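Local coordinates for putative uncharacterized protein (Ustilago maydis, PDB 4GNX) that is probably the smallest subunit of replication protein A, an OB-fold protein of the complex that binds single-stranded DNA, at residues L7-S10 with S11-G14; S53-S56 with S57-F60. All coordinates share one frame; numbering follows the deposited sequence.

Both interactions are local turns of one OB-fold chain, lying on opposite sides of its centre with their own centres about 21 Å apart and their nearest atoms about 12 Å apart, so they do not touch. Interaction 1, residues 7-14, is the more buried: four of its seven touching residues are buried, and it leads from the short strand 7-8 toward strand 20-31. Interaction 2, residues 53-60, is a surface turn between strands 44-48 and 60-68, with Val55 its one buried member. Each turn has two amide-to-carbonyl bonds, one of them weak; interaction 1 adds apolar contacts of Ile8 with Met12 and Leu13, interaction 2 two serine hydroxyl bonds.

Interaction 1 of 2, residues L7-S10 with S11-G14; sequences LINS and SMLG
Ile8 meets two side chains of the turn that follows it, each with a different branch. Its CG2 touches the terminal methyl of Met12, CG2 to CE 3.7 Å, the two side chains running at a slant to one another. Its CD1 reaches Leu13 CD2, also at 3.7 Å, and there the side chains lie nearly perpendicular. The first torsion sends the two branches apart: at chi1 75° CG1 stands between the backbone N and the carbonyl carbon, and CD1 at its end meets Leu13, while CG2 lies beside the backbone N and meets Met12. Met12 has CG anti to its carbonyl carbon, runs extended through chi2 and bends at chi3 (65°), which brings CE to the isoleucine; its CB is also 3.9 Å from Ile8 CB.

Two backbone bonds close the turn. Met12 N donates to Asn9 O at 3.2 Å, with an N-H...O angle of 151° and the donor well above the carbonyl plane. One residue on, Leu13 N makes a weak bond to Ser10 O at 3.4 Å. These successive i to i+3 bonds, with helical backbone angles at residues 11-13, describe a short helix-like turn without regular helical bonding. Leu13 also lies against the Ser10 carbonyl.

Ser10 OG is hydrogen-bonded to Asp41. On the strand side, Ile8 pairs through its backbone with Arg22 and packs on Val21 of strand 20-31; Asn9 reaches Thr39 of strand 34-39, and Leu7, Asn9 and Met12 all contact Val100 of helix 93-104.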
ATOM      1  N   LEU A   7     -10.094  16.403 -13.368  1.00 30.38           N
ATOM      2  CA  LEU A   7      -8.626  16.490 -13.358  1.00 29.93           C
ATOM      3  C   LEU A   7      -8.180  15.903 -14.648  1.00 32.80           C
ATOM      4  O   LEU A   7      -8.380  14.711 -14.880  1.00 36.05           O
ATOM      5  CB  LEU A   7      -8.041  15.641 -12.233  1.00 27.88           C
ATOM      6  CG  LEU A   7      -6.607  15.908 -11.811  1.00 26.88           C
ATOM      7  CD1 LEU A   7      -6.431  17.328 -11.277  1.00 26.38           C
ATOM      8  CD2 LEU A   7      -6.187  14.874 -10.782  1.00 25.87           C
ATOM      9  N   ILE A   8      -7.579  16.709 -15.508  1.00 34.23           N
ATOM     10  CA  ILE A   8      -7.285  16.205 -16.837  1.00 36.10           C
ATOM     11  C   ILE A   8      -5.823  16.400 -17.242  1.00 38.30           C
ATOM     12  O   ILE A   8      -5.073  17.117 -16.578  1.00 40.60           O
ATOM     13  CB  ILE A   8      -8.287  16.765 -17.893  1.00 36.55           C
ATOM     14  CG1 ILE A   8      -7.979  18.220 -18.223  1.00 36.29           C
ATOM     15  CG2 ILE A   8      -9.732  16.588 -17.425  1.00 34.68           C
ATOM     16  CD1 ILE A   8      -8.250  18.559 -19.663  1.00 39.82           C
ATOM     17  N   ASN A   9      -5.422  15.702 -18.298  1.00 39.62           N
ATOM     18  CA  ASN A   9      -4.155  15.942 -18.930  1.00 40.25           C
ATOM     19  C   ASN A   9      -4.418  16.599 -20.286  1.00 42.07           C
ATOM     20  O   ASN A   9      -5.573  16.893 -20.614  1.00 41.92           O
ATOM     21  CB  ASN A   9      -3.334  14.646 -19.021  1.00 42.88           C
ATOM     22  CG  ASN A   9      -4.051  13.510 -19.759  1.00 45.71           C
ATOM     23  OD1 ASN A   9      -3.909  12.350 -19.378  1.00 45.55           O
ATOM     24  ND2 ASN A   9      -4.770  13.824 -20.841  1.00 46.90           N
ATOM     25  N   SER A  10      -3.365  16.841 -21.064  1.00 43.31           N
ATOM     26  CA  SER A  10      -3.496  17.638 -22.276  1.00 45.00           C
ATOM     27  C   SER A  10      -4.341  16.941 -23.363  1.00 47.44           C
ATOM     28  O   SER A  10      -4.963  17.598 -24.210  1.00 49.15           O
ATOM     29  CB  SER A  10      -2.114  18.017 -22.812  1.00 47.95           C
ATOM     30  OG  SER A  10      -1.292  16.881 -23.048  1.00 50.95           O
ATOM     31  N   SER A  11      -4.386  15.614 -23.323  1.00 46.51           N
ATOM     32  CA  SER A  11      -5.044  14.875 -24.370  1.00 47.87           C
ATOM     33  C   SER A  11      -6.549  14.870 -24.171  1.00 45.49           C
ATOM     34  O   SER A  11      -7.293  14.571 -25.084  1.00 50.05           O
ATOM     35  CB  SER A  11      -4.510  13.457 -24.440  1.00 50.13           C
ATOM     36  OG  SER A  11      -5.380  12.607 -23.738  1.00 51.26           O
ATOM     37  N   MET A  12      -6.996  15.218 -22.982  1.00 41.10           N
ATOM     38  CA  MET A  12      -8.415  15.267 -22.693  1.00 40.65           C
ATOM     39  C   MET A  12      -9.043  16.624 -22.997  1.00 40.69           C
ATOM     40  O   MET A  12     -10.251  16.786 -22.911  1.00 40.65           O
ATOM     41  CB  MET A  12      -8.671  14.874 -21.247  1.00 38.88           C
ATOM     42  CG  MET A  12      -8.313  13.423 -20.978  1.00 41.92           C
ATOM     43  SD  MET A  12      -8.237  12.927 -19.242  1.00 43.28           S
ATOM     44  CE  MET A  12      -9.944  13.107 -18.714  1.00 40.25           C
ATOM     45  N   LEU A  13      -8.233  17.601 -23.374  1.00 41.82           N
ATOM     46  CA  LEU A  13      -8.770  18.930 -23.660  1.00 43.19           C
ATOM     47  C   LEU A  13      -9.951  18.903 -24.617  1.00 45.17           C
ATOM     48  O   LEU A  13     -10.984  19.473 -24.306  1.00 46.00           O
ATOM     49  CB  LEU A  13      -7.692  19.866 -24.199  1.00 45.83           C
ATOM     50  CG  LEU A  13      -6.578  20.167 -23.198  1.00 44.86           C
ATOM     51  CD1 LEU A  13      -5.442  20.824 -23.939  1.00 48.74           C
ATOM     52  CD2 LEU A  13      -7.037  21.049 -22.053  1.00 42.34           C
ATOM     53  N   GLY A  14      -9.806  18.223 -25.754  1.00 46.77           N
ATOM     54  CA  GLY A  14     -10.882  18.094 -26.733  1.00 49.14           C
ATOM     55  C   GLY A  14     -12.243  17.747 -26.149  1.00 48.60           C
ATOM     56  O   GLY A  14     -13.267  18.222 -26.637  1.00 51.72           O
TER

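Interaction 2 of 2, residues S53-S56 with S57-F60; sequences SDVS and SSTF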
ATOM      1  N   SER A  53      -0.558  37.142 -11.019  1.00 84.99           N
ATOM      2  CA  SER A  53      -0.056  35.776 -10.868  1.00 83.23           C
ATOM      3  C   SER A  53       1.470  35.799 -10.825  1.00 89.38           C
ATOM      4  O   SER A  53       2.104  36.351 -11.723  1.00 90.24           O
ATOM      5  CB  SER A  53      -0.562  34.888 -12.001  1.00 76.62           C
ATOM      6  OG  SER A  53      -1.980  34.807 -11.976  1.00 73.95           O
ATOM      7  N   ASP A  54       2.049  35.234  -9.762  1.00 94.78           N
ATOM      8  CA  ASP A  54       3.515  35.162  -9.614  1.00 98.30           C
ATOM      9  C   ASP A  54       4.041  33.756  -9.924  1.00 93.34           C
ATOM     10  O   ASP A  54       5.039  33.297  -9.344  1.00 95.75           O
ATOM     11  CB  ASP A  54       3.991  35.668  -8.233  1.00106.90           C
ATOM     12  CG  ASP A  54       3.472  34.822  -7.056  1.00110.64           C
ATOM     13  OD1 ASP A  54       3.625  35.283  -5.897  1.00114.61           O
ATOM     14  OD2 ASP A  54       2.925  33.712  -7.271  1.00107.78           O
ATOM     15  N   VAL A  55       3.340  33.093 -10.844  1.00 84.96           N
ATOM     16  CA  VAL A  55       3.691  31.770 -11.361  1.00 81.12           C
ATOM     17  C   VAL A  55       5.182  31.649 -11.705  1.00 82.33           C
ATOM     18  O   VAL A  55       5.802  30.622 -11.445  1.00 82.71           O
ATOM     19  CB  VAL A  55       2.814  31.415 -12.594  1.00 80.21           C
ATOM     20  CG1 VAL A  55       3.331  30.182 -13.312  1.00 79.42           C
ATOM     21  CG2 VAL A  55       1.361  31.205 -12.191  1.00 77.47           C
ATOM     22  N   SER A  56       5.758  32.709 -12.263  1.00 84.81           N
ATOM     23  CA  SER A  56       7.180  32.733 -12.616  1.00 87.08           C
ATOM     24  C   SER A  56       8.099  32.026 -11.595  1.00 89.00           C
ATOM     25  O   SER A  56       8.985  31.260 -11.983  1.00 92.10           O
ATOM     26  CB  SER A  56       7.656  34.171 -12.896  1.00 89.57           C
ATOM     27  OG  SER A  56       7.141  35.088 -11.944  1.00 90.98           O
ATOM     28  N   SER A  57       7.871  32.256 -10.303  1.00 86.33           N
ATOM     29  CA  SER A  57       8.773  31.740  -9.275  1.00 86.11           C
ATOM     30  C   SER A  57       8.279  30.440  -8.629  1.00 80.75           C
ATOM     31  O   SER A  57       8.424  30.246  -7.415  1.00 83.11           O
ATOM     32  CB  SER A  57       9.052  32.820  -8.225  1.00 90.65           C
ATOM     33  OG  SER A  57       7.839  33.362  -7.735  1.00 90.07           O
ATOM     34  N   SER A  58       7.723  29.542  -9.446  1.00 72.60           N
ATOM     35  CA  SER A  58       7.174  28.271  -8.943  1.00 67.15           C
ATOM     36  C   SER A  58       7.260  27.116  -9.948  1.00 62.84           C
ATOM     37  O   SER A  58       7.153  27.323 -11.151  1.00 62.68           O
ATOM     38  CB  SER A  58       5.727  28.461  -8.500  1.00 63.50           C
ATOM     39  OG  SER A  58       4.851  28.358  -9.595  1.00 57.87           O
ATOM     40  N   THR A  59       7.422  25.896  -9.452  1.00 60.02           N
ATOM     41  CA  THR A  59       7.831  24.808 -10.324  1.00 57.86           C
ATOM     42  C   THR A  59       6.622  24.058 -10.886  1.00 51.35           C
ATOM     43  O   THR A  59       6.442  23.974 -12.103  1.00 49.14           O
ATOM     44  CB  THR A  59       8.822  23.850  -9.624  1.00 61.91           C
ATOM     45  OG1 THR A  59       9.547  24.548  -8.599  1.00 66.09           O
ATOM     46  CG2 THR A  59       9.806  23.272 -10.624  1.00 64.81           C
ATOM     47  N   PHE A  60       5.795  23.517 -10.004  1.00 47.22           N
ATOM     48  CA  PHE A  60       4.576  22.876 -10.455  1.00 41.47           C
ATOM     49  C   PHE A  60       3.402  23.683 -10.026  1.00 38.58           C
ATOM     50  O   PHE A  60       3.400  24.277  -8.961  1.00 39.35           O
ATOM     51  CB  PHE A  60       4.432  21.481  -9.903  1.00 39.98           C
ATOM     52  CG  PHE A  60       5.523  20.551 -10.319  1.00 42.03           C
ATOM     53  CD1 PHE A  60       6.766  20.573  -9.680  1.00 45.59           C
ATOM     54  CD2 PHE A  60       5.309  19.628 -11.330  1.00 40.19           C
ATOM     55  CE1 PHE A  60       7.773  19.701 -10.044  1.00 47.46           C
ATOM     56  CE2 PHE A  60       6.310  18.744 -11.692  1.00 42.31           C
ATOM     57  CZ  PHE A  60       7.545  18.785 -11.053  1.00 45.98           C
TER
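Ser57 and Ser58 close a short serine-rich turn by bonding to the carbonyls of Asp54 and Val55, in the OB-fold connection between strands 44-48 and 60-68; Val55 and Ser56 have 3-10 conformation. Asp54 O accepts twice from a single residue. Ser57 N donates to Asp54 O at 3.2 Å, nearly straight (N-H...O 161°) but with the donor above the carbonyl plane. Ser57 OG also donates to Asp54 O, at 3.2 Å and in that plane. Its chi1 of 52° sets the hydroxyl between the backbone N and the carbonyl carbon, from where it reaches back to residue 54.

The next carbonyl repeats the pairing with different weights. The Ser58 N to Val55 O bond, 3.0 Å, is weak because its N-H...O angle is only 123°. The hydroxyl supplements it: each of the two carbonyls accepts from one amide and one hydroxyl, the amide bond at Val55 O being the weak one. On its buried side, Val55 packs on Val27 of strand 20-31 and Ile79 of strand 73-81, while Ser58 touches Glu81. At the far end of the turn, Ser58 OG donates to Val55 O at 3.1 Å, in the carbonyl plane and on a lone pair.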